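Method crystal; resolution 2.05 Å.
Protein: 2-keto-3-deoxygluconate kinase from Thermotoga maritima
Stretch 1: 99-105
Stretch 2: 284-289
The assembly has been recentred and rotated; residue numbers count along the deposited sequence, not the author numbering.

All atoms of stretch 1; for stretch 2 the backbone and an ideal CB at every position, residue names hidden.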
# COMPACT_ATOMS: atom_id res chain seq x y z
N ILE A 99 20.32 1.62 -12.94
CA ILE A 99 19.48 1.32 -11.81
C ILE A 99 20.33 1.03 -10.57
O ILE A 99 21.40 0.43 -10.68
CB ILE A 99 18.64 0.01 -12.04
CG1 ILE A 99 17.82 0.11 -13.32
CG2 ILE A 99 17.82 -0.27 -10.81
CD1 ILE A 99 17.06 -1.20 -13.68
N TYR A 100 19.82 1.40 -9.40
CA TYR A 100 20.31 0.80 -8.19
C TYR A 100 19.23 0.41 -7.25
O TYR A 100 18.19 1.07 -7.16
CB TYR A 100 21.36 1.65 -7.50
CG TYR A 100 20.97 2.91 -6.76
CD1 TYR A 100 20.58 4.06 -7.44
CD2 TYR A 100 21.06 2.96 -5.37
CE1 TYR A 100 20.30 5.25 -6.74
CE2 TYR A 100 20.80 4.14 -4.66
CZ TYR A 100 20.43 5.28 -5.35
OH TYR A 100 20.13 6.45 -4.65
N PHE A 101 19.48 -0.72 -6.57
CA PHE A 101 18.57 -1.24 -5.56
C PHE A 101 19.16 -0.85 -4.23
O PHE A 101 20.33 -1.04 -3.99
CB PHE A 101 18.46 -2.74 -5.62
CG PHE A 101 17.96 -3.26 -6.94
CD1 PHE A 101 18.79 -3.33 -8.01
CD2 PHE A 101 16.63 -3.66 -7.10
CE1 PHE A 101 18.34 -3.80 -9.24
CE2 PHE A 101 16.19 -4.14 -8.34
CZ PHE A 101 17.05 -4.17 -9.41
N LEU A 102 18.33 -0.32 -3.36
CA LEU A 102 18.78 0.12 -2.06
C LEU A 102 17.95 -0.50 -0.95
O LEU A 102 16.71 -0.37 -0.94
CB LEU A 102 18.68 1.64 -1.98
CG LEU A 102 18.87 2.19 -0.56
CD1 LEU A 102 20.34 2.15 -0.24
CD2 LEU A 102 18.34 3.67 -0.50
N GLU A 103 18.64 -1.17 -0.01
CA GLU A 103 18.05 -1.65 1.22
C GLU A 103 18.42 -0.65 2.24
O GLU A 103 19.60 -0.45 2.53
CB GLU A 103 18.61 -2.98 1.67
CG GLU A 103 18.23 -4.17 0.83
CD GLU A 103 18.86 -5.49 1.33
OE1 GLU A 103 19.93 -5.44 2.03
OE2 GLU A 103 18.30 -6.56 1.01
N ILE A 104 17.41 -0.03 2.83
CA ILE A 104 17.65 0.95 3.88
C ILE A 104 17.83 0.23 5.23
O ILE A 104 16.92 -0.51 5.71
CB ILE A 104 16.51 1.97 3.96
CG1 ILE A 104 16.42 2.70 2.61
CG2 ILE A 104 16.74 2.95 5.10
CD1 ILE A 104 15.22 3.57 2.49
N GLY A 105 19.00 0.43 5.82
CA GLY A 105 19.37 -0.33 7.00
C GLY A 105 18.77 0.25 8.29
O GLY A 105 18.06 1.25 8.31
N UNK A 284 17.95 8.93 11.45
CA UNK A 284 17.91 8.96 10.01
C UNK A 284 16.63 8.32 9.41
O UNK A 284 16.23 7.25 9.84
CB UNK A 284 19.15 8.25 9.47
N UNK A 285 15.99 9.00 8.46
CA UNK A 285 14.93 8.43 7.62
C UNK A 285 15.56 7.87 6.29
O UNK A 285 15.31 6.73 5.87
CB UNK A 285 13.87 9.49 7.32
N UNK A 286 16.38 8.70 5.65
CA UNK A 286 17.06 8.34 4.40
C UNK A 286 18.30 9.20 4.23
O UNK A 286 18.19 10.34 3.80
CB UNK A 286 16.13 8.50 3.20
N UNK A 287 19.47 8.64 4.52
CA UNK A 287 20.73 9.40 4.40
C UNK A 287 21.20 9.63 2.96
O UNK A 287 22.09 10.45 2.72
CB UNK A 287 21.83 8.67 5.16
N UNK A 288 20.64 8.88 2.02
CA UNK A 288 21.02 9.06 0.61
C UNK A 288 20.81 10.53 0.19
O UNK A 288 19.77 11.13 0.48
CB UNK A 288 20.21 8.13 -0.29
N UNK A 289 21.80 11.10 -0.49
CA UNK A 289 21.72 12.51 -0.96
C UNK A 289 22.24 13.55 0.03
O UNK A 289 22.30 14.74 -0.30
CB UNK A 289 20.27 12.85 -1.29

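Stretch 1 is a strand over residues 99-103, and the alternate side chains of Tyr100, Leu102 and Ile104 point toward stretch 2, which has no regular secondary structure. The touching parts run in roughly opposed directions, 151° apart, and no direct hydrogen bond links them, so side-chain packing makes most of the contact.

At position 284 nothing of stretch 1 lies within 5.5 Å of the ideal CB, and phi/psi of -83/133° suits almost any residue; stretch 1 sets little preference. The deposited residue is Ile284, whose CG2 comes no nearer than 6.4 Å, to Ile104 CG2. Its backbone takes part instead: a water lies within hydrogen-bonding reach of both Ile284 O (3.1 Å from the water O) and Gly105 O (3.5 Å from the water O, a weak contact).

Position 285 directs its CA-to-CB bond away from stretch 1, so the choice of side chain is again left open by this contact. It is Val285, and the backbone provides the contact, with its O 4.1 Å from Ile104 CG2.

Position 286 is the one whose CA comes nearest to stretch 1, 7.4 Å from Ile104 CA. Its CB points sideways, with the ideal CB 5.1 Å from Ile104 CD1. A small or medium apolar residue could lie against the isoleucine, but the amide of 288 also lies on this side of the loop, so a short acceptor such as Asp, Asn or Ser would suit as well. Asp286 is found, with chi1 t. Its OD1 accepts a hydrogen bond from the backbone N of position 288 (3.2 Å from Asp286 OD1), bracing the turn, while OD2 packs 4.2 Å from Ile104 CD1 and is hydrogen-bonded elsewhere in the structure.

Position 287 has its CB out of reach of stretch 1, so a long or polar side chain meets no obstacle there. Arg287 makes no contact with stretch 1; its CG comes no nearer than 7.7 Å, to Leu102 CD1.

Position 288 faces stretch 1 squarely. Its ideal CB is 4.7 Å from Tyr100 OH and 4.8 Å from Leu102 CD2, leaving room for a compact apolar side chain such as Val, Ile or Ala; Thr is also conceivable beside the hydroxyl. Val288 spreads its two methyls across this surface: CG2 packs 3.8 Å from Leu102 CD2, and CG1 lies 3.5 Å from Tyr100 OH. It has the largest area covered by stretch 1, 53 Å².

Position 289 has phi/psi of 89/-4°, where a CB would be jammed against the preceding carbonyl O. This calls for glycine, and Gly289 is present, at the N-cap position right before a helix.

Stretch 2 (284-289) IVDRVG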
# COMPACT_ATOMS: atom_id res chain seq x y z
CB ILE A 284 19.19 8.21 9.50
CG1 ILE A 284 20.45 8.97 9.98
CG2 ILE A 284 19.17 8.05 8.04
CD1 ILE A 284 21.73 8.18 9.80
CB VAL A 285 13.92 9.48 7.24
CG1 VAL A 285 12.97 8.98 6.16
CG2 VAL A 285 13.19 9.98 8.46
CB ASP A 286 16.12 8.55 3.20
CG ASP A 286 16.57 7.78 1.92
OD1 ASP A 286 17.82 7.48 1.74
OD2 ASP A 286 15.65 7.49 1.09
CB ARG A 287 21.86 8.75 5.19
CG ARG A 287 22.74 7.82 4.38
CD ARG A 287 23.82 7.16 5.25
NE ARG A 287 25.21 7.60 5.03
CZ ARG A 287 26.29 6.87 5.37
NH1 ARG A 287 26.15 5.67 5.93
NH2 ARG A 287 27.53 7.31 5.16
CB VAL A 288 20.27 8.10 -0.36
CG1 VAL A 288 20.71 8.36 -1.82
CG2 VAL A 288 20.60 6.65 0.02
O HOH W 1 16.60 4.32 9.07
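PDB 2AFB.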